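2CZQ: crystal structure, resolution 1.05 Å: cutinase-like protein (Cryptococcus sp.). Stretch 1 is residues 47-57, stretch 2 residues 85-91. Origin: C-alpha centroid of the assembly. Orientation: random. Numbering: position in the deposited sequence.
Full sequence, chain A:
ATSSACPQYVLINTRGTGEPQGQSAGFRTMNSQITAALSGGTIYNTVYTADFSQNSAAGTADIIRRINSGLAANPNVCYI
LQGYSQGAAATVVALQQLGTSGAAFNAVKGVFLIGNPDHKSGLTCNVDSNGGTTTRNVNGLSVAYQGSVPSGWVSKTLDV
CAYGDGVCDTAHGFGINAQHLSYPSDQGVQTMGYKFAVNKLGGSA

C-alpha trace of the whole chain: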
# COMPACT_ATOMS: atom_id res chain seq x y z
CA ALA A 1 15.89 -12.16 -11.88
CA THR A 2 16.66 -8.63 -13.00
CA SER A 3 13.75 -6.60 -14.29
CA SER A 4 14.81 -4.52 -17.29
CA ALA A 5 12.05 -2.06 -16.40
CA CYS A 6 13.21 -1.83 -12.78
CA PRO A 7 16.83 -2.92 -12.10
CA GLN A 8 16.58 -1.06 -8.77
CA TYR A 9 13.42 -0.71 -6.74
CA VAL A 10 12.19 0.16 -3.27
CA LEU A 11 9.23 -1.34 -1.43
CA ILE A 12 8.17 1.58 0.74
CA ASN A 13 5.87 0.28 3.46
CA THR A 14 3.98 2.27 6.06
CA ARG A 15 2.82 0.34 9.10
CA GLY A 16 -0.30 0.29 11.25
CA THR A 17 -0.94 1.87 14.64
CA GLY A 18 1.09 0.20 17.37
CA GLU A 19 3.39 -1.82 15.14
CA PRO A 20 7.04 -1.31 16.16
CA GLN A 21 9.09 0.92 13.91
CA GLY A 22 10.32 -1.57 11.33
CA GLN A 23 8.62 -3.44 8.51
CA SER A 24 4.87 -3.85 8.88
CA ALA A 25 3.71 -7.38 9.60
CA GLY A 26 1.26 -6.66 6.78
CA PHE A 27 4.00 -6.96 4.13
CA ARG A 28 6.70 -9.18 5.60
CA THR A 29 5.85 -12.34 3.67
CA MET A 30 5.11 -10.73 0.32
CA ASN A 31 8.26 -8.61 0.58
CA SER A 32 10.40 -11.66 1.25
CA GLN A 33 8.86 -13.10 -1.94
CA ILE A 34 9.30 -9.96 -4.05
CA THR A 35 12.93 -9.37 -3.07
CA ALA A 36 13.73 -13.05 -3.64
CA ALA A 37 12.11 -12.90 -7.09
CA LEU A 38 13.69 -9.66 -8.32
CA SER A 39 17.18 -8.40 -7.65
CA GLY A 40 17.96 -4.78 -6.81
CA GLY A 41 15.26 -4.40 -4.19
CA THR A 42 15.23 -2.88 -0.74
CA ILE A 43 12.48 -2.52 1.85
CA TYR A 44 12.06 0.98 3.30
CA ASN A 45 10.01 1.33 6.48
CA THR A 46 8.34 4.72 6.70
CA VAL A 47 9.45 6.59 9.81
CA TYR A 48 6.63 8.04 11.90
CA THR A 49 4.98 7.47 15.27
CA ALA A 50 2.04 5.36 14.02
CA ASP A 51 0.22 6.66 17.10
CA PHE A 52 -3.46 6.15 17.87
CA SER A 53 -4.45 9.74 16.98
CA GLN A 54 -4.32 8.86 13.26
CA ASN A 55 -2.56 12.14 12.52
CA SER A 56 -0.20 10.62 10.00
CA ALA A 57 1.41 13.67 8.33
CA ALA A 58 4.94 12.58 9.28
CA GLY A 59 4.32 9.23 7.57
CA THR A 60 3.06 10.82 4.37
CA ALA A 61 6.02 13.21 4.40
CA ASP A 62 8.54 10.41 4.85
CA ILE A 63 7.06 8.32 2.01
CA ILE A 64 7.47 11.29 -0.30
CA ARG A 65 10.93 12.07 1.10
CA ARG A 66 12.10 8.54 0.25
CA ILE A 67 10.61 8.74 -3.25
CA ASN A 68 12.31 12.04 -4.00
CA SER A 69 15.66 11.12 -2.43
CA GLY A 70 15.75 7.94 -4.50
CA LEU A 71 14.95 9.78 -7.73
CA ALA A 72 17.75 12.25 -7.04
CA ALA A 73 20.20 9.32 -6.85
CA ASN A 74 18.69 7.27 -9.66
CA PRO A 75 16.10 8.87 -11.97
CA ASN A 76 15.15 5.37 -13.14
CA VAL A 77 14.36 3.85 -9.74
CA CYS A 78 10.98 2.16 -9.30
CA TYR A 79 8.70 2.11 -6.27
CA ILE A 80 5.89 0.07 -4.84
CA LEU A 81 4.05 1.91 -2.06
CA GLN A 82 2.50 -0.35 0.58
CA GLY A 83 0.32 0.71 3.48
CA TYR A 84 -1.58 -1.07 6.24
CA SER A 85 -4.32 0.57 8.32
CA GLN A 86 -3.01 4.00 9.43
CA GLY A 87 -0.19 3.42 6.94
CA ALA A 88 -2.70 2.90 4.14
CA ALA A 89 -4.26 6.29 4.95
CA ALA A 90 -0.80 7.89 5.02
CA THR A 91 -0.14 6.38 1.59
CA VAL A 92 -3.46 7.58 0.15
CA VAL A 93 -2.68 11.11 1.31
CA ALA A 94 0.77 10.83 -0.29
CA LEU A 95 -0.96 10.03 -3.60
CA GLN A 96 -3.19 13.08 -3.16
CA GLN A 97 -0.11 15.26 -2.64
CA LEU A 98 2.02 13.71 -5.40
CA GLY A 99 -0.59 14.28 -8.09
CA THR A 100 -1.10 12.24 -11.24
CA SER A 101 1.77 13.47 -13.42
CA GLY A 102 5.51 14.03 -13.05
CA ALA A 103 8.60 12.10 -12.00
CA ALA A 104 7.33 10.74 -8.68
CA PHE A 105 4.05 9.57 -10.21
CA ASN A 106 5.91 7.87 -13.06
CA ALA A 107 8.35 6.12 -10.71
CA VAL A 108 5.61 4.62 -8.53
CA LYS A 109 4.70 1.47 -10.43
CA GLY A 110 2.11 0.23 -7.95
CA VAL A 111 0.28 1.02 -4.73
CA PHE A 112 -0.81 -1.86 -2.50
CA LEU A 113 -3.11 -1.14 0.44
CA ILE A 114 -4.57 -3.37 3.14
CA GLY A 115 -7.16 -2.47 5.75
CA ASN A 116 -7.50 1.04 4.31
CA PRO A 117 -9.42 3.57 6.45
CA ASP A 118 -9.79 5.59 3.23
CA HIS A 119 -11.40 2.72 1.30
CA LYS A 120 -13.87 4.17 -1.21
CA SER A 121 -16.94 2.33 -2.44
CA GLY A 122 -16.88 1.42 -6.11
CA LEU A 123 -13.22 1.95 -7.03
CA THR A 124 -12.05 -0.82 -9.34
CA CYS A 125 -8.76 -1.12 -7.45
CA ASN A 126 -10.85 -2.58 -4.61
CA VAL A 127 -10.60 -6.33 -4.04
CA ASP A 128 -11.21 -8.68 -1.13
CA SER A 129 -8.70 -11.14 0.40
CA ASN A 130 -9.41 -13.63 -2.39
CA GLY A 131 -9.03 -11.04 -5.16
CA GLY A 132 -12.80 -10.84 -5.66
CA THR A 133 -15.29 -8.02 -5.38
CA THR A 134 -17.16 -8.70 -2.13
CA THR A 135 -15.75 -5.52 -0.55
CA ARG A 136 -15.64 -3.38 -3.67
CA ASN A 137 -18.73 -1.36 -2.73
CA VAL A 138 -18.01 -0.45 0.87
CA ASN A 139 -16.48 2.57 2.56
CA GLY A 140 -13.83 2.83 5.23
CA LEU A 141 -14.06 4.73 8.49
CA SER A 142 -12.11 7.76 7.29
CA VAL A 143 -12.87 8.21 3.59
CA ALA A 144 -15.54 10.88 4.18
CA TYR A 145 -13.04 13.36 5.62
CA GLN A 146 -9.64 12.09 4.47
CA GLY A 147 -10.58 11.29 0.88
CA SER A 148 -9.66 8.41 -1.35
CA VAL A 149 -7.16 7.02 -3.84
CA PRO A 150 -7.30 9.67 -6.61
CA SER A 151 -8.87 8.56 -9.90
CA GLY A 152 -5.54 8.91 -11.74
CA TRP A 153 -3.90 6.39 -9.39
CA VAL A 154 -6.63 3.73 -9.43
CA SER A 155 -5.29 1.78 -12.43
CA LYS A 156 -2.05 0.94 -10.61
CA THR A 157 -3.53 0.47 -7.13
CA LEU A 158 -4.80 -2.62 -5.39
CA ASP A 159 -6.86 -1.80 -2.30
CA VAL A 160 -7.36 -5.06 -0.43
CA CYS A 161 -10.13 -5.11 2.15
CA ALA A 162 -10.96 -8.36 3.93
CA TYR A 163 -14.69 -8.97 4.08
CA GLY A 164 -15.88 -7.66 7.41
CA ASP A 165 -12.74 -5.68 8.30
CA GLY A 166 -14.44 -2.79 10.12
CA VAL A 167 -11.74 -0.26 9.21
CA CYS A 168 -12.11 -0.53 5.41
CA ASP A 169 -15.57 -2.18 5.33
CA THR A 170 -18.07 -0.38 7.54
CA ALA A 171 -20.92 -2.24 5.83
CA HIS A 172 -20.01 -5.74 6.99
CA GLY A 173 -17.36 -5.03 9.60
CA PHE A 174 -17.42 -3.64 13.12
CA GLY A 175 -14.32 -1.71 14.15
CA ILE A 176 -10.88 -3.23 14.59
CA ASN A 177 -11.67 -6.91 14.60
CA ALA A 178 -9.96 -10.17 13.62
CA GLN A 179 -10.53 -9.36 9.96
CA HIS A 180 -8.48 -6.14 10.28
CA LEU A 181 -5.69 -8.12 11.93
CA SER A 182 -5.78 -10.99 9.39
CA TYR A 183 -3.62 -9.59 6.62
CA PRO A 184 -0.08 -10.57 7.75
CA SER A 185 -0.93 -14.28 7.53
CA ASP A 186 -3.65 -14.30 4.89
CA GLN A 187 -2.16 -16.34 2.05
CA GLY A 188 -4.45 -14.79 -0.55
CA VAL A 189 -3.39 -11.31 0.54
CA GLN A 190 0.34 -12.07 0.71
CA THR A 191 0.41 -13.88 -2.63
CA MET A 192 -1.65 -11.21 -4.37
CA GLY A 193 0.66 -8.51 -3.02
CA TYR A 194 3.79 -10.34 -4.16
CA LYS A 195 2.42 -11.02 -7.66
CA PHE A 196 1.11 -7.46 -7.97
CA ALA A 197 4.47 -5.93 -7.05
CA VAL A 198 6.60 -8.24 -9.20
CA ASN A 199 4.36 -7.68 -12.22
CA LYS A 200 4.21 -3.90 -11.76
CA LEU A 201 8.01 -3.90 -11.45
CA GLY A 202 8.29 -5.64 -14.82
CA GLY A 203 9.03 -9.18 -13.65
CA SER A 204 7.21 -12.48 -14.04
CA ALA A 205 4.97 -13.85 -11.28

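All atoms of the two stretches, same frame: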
# COMPACT_ATOMS: atom_id res chain seq x y z
N VAL A 47 9.19 6.17 8.44
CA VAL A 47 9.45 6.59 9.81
C VAL A 47 8.39 7.59 10.25
O VAL A 47 8.26 8.68 9.69
CB VAL A 47 10.86 7.21 9.96
CG1 VAL A 47 11.08 7.67 11.40
CG2 VAL A 47 11.92 6.21 9.56
N TYR A 48 7.61 7.18 11.25
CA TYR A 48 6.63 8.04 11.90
C TYR A 48 6.17 7.34 13.16
O TYR A 48 6.58 6.21 13.43
CB TYR A 48 5.46 8.41 10.97
CG TYR A 48 4.35 7.39 10.78
CD1 TYR A 48 4.61 6.08 10.36
CD2 TYR A 48 3.02 7.77 10.95
CE1 TYR A 48 3.56 5.17 10.17
CE2 TYR A 48 1.98 6.88 10.76
CZ TYR A 48 2.25 5.59 10.37
OH TYR A 48 1.20 4.74 10.18
N THR A 49 5.35 8.01 13.96
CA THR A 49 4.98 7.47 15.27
C THR A 49 3.97 6.34 15.18
O THR A 49 3.92 5.50 16.07
CB THR A 49 4.41 8.56 16.18
OG1 THR A 49 3.35 9.24 15.50
CG2 THR A 49 5.45 9.63 16.52
N ALA A 50 3.14 6.32 14.13
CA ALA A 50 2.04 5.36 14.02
C ALA A 50 1.24 5.34 15.33
O ALA A 50 0.95 4.29 15.89
CB ALA A 50 2.56 3.97 13.65
N ASP A 51 0.90 6.53 15.82
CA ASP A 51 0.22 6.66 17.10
C ASP A 51 -1.30 6.60 16.91
O ASP A 51 -1.80 6.74 15.79
CB ASP A 51 0.65 7.92 17.86
CG ASP A 51 0.24 9.20 17.16
OD1 ASP A 51 -0.97 9.50 17.14
OD2 ASP A 51 1.06 9.96 16.62
N PHE A 52 -2.03 6.40 18.00
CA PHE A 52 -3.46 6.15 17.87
C PHE A 52 -4.28 7.35 17.38
O PHE A 52 -5.41 7.18 16.96
CB PHE A 52 -4.08 5.53 19.13
CG PHE A 52 -4.26 6.49 20.28
CD1 PHE A 52 -5.30 7.42 20.28
CD2 PHE A 52 -3.42 6.43 21.37
CE1 PHE A 52 -5.47 8.29 21.35
CE2 PHE A 52 -3.59 7.30 22.45
CZ PHE A 52 -4.61 8.23 22.43
N SER A 53 -3.71 8.55 17.41
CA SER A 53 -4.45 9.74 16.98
C SER A 53 -4.90 9.68 15.53
O SER A 53 -5.91 10.29 15.17
CB SER A 53 -3.64 11.02 17.20
OG SER A 53 -2.66 11.21 16.19
N GLN A 54 -4.14 8.94 14.71
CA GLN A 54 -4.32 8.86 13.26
C GLN A 54 -3.89 10.13 12.52
O GLN A 54 -4.20 10.29 11.33
CB GLN A 54 -5.74 8.44 12.85
CG GLN A 54 -6.21 7.15 13.51
CD GLN A 54 -5.22 6.02 13.36
OE1 GLN A 54 -4.81 5.68 12.25
NE2 GLN A 54 -4.81 5.44 14.48
N ASN A 55 -3.16 11.00 13.20
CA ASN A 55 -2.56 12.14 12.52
C ASN A 55 -1.23 11.69 11.94
O ASN A 55 -0.22 11.59 12.64
CB ASN A 55 -2.46 13.34 13.46
CG ASN A 55 -3.84 13.87 13.85
OD1 ASN A 55 -4.68 14.12 12.99
ND2 ASN A 55 -4.08 14.01 15.14
N SER A 56 -1.27 11.37 10.65
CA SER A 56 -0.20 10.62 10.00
C SER A 56 0.69 11.46 9.08
O SER A 56 1.43 10.90 8.27
CB SER A 56 -0.82 9.45 9.22
OG SER A 56 -1.67 9.93 8.20
N ALA A 57 0.64 12.78 9.21
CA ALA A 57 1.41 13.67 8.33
C ALA A 57 2.89 13.30 8.22
O ALA A 57 3.46 13.37 7.14
CB ALA A 57 1.28 15.11 8.76
N SER A 85 -3.56 -0.12 7.28
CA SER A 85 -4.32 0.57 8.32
C SER A 85 -3.94 2.06 8.33
O SER A 85 -4.06 2.70 7.29
CB SER A 85 -4.16 -0.14 9.68
OG SER A 85 -5.18 0.28 10.56
N GLN A 86 -3.46 2.61 9.44
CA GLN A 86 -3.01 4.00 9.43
C GLN A 86 -2.03 4.26 8.28
O GLN A 86 -2.06 5.32 7.65
CB GLN A 86 -2.38 4.40 10.76
CG GLN A 86 -1.95 5.86 10.75
CD GLN A 86 -1.56 6.46 12.09
OE1 GLN A 86 -1.28 7.65 12.14
NE2 GLN A 86 -1.51 5.66 13.15
N GLY A 87 -1.16 3.29 8.01
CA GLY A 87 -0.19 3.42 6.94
C GLY A 87 -0.81 3.46 5.55
O GLY A 87 -0.25 4.07 4.64
N ALA A 88 -1.95 2.80 5.38
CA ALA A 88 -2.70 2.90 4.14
C ALA A 88 -3.22 4.33 3.95
O ALA A 88 -3.10 4.89 2.87
CB ALA A 88 -3.84 1.89 4.09
N ALA A 89 -3.79 4.91 5.00
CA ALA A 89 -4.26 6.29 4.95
C ALA A 89 -3.10 7.24 4.63
O ALA A 89 -3.22 8.12 3.78
CB ALA A 89 -4.94 6.68 6.25
N ALA A 90 -1.96 7.04 5.29
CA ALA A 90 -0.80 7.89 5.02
C ALA A 90 -0.37 7.80 3.56
O ALA A 90 0.06 8.80 2.96
CB ALA A 90 0.36 7.52 5.93
N THR A 91 -0.48 6.61 2.99
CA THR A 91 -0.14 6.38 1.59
C THR A 91 -1.13 7.06 0.65
O THR A 91 -0.73 7.72 -0.31
CB THR A 91 -0.07 4.87 1.30
OG1 THR A 91 0.93 4.27 2.13
CG2 THR A 91 0.40 4.61 -0.12
O HOH W 1 0.79 8.54 13.68

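Contact between the irregular segment 47-57 and the start of the helix that runs from Gln86 in the cutinase-like protein. Most of the contact is made by one side chain, that of Gln86, which lies extended (chi1 and chi2 both t) and reaches from the first turn of the helix into the loop. Val47 stays out of reach. Tyr48 is buried, with its CA-to-CB bond directed toward the helix; its OH lies 3.4 Å from Gln86 CG and 3.5 Å from Gly87 N. Gly87 has no side chain, and an ideal CB there would lie 4.0 Å from Tyr48 OH, so the tyrosine does not by itself demand a glycine. Gln86 OE1 lies at the edge of the tyrosine ring, near its plane. Thr49 does not touch the helix but helps to fix the loop, its OG1 donating to Asp51 OD2 at 2.6 Å. At Ala50 the main chain passes the amide of Gln86, with Ala50 C 3.5 Å from Gln86 NE2. The one direct hydrogen bond across the contact follows: Gln86 NE2 donates to Asp51 O at 2.9 Å, with an N-H...O angle of 148°. The same carbonyl accepts a weak bond from Gln54 N, 3.4 Å from Asp51 O, closing a type I turn. Water 1 adds a second link, accepting from Asp51 N at 2.9 Å and lying 2.7 Å from Gln86 OE1, to which it donates; both ends of the glutamine amide are thus tied to Asp51, one directly and one through water. The Asp51 side chain, whose CA-to-CB bond points away from the helix, instead braces the turn: its OD1 accepts from Ser53 OG at 2.6 Å and from Ser53 N at 2.9 Å. Phe52 is exposed and makes no contact, but its carbonyl O accepts from Gln54 NE2 at 3.1 Å. Ser53 OG in turn accepts from Asn55 N at 3.0 Å. The CA-to-CB bond of Gln54 points sideways, yet the end of the side chain comes nearer, placing OE1 3.1 Å from Gln86 CB; Gln54 OE1 and Gln86 NE2, 3.4 Å apart, are too poorly angled to hydrogen bond. Asn55 only skirts the contact, its N 4.0 Å from Gln86 OE1. Buried Ser56 points toward the helix and packs on two of its residues one turn apart, with Ser56 CB 3.5 Å from Gln86 OE1 and Ser56 OG 3.9 Å from Ala90 CB. Ala57 points away and begins the next helix.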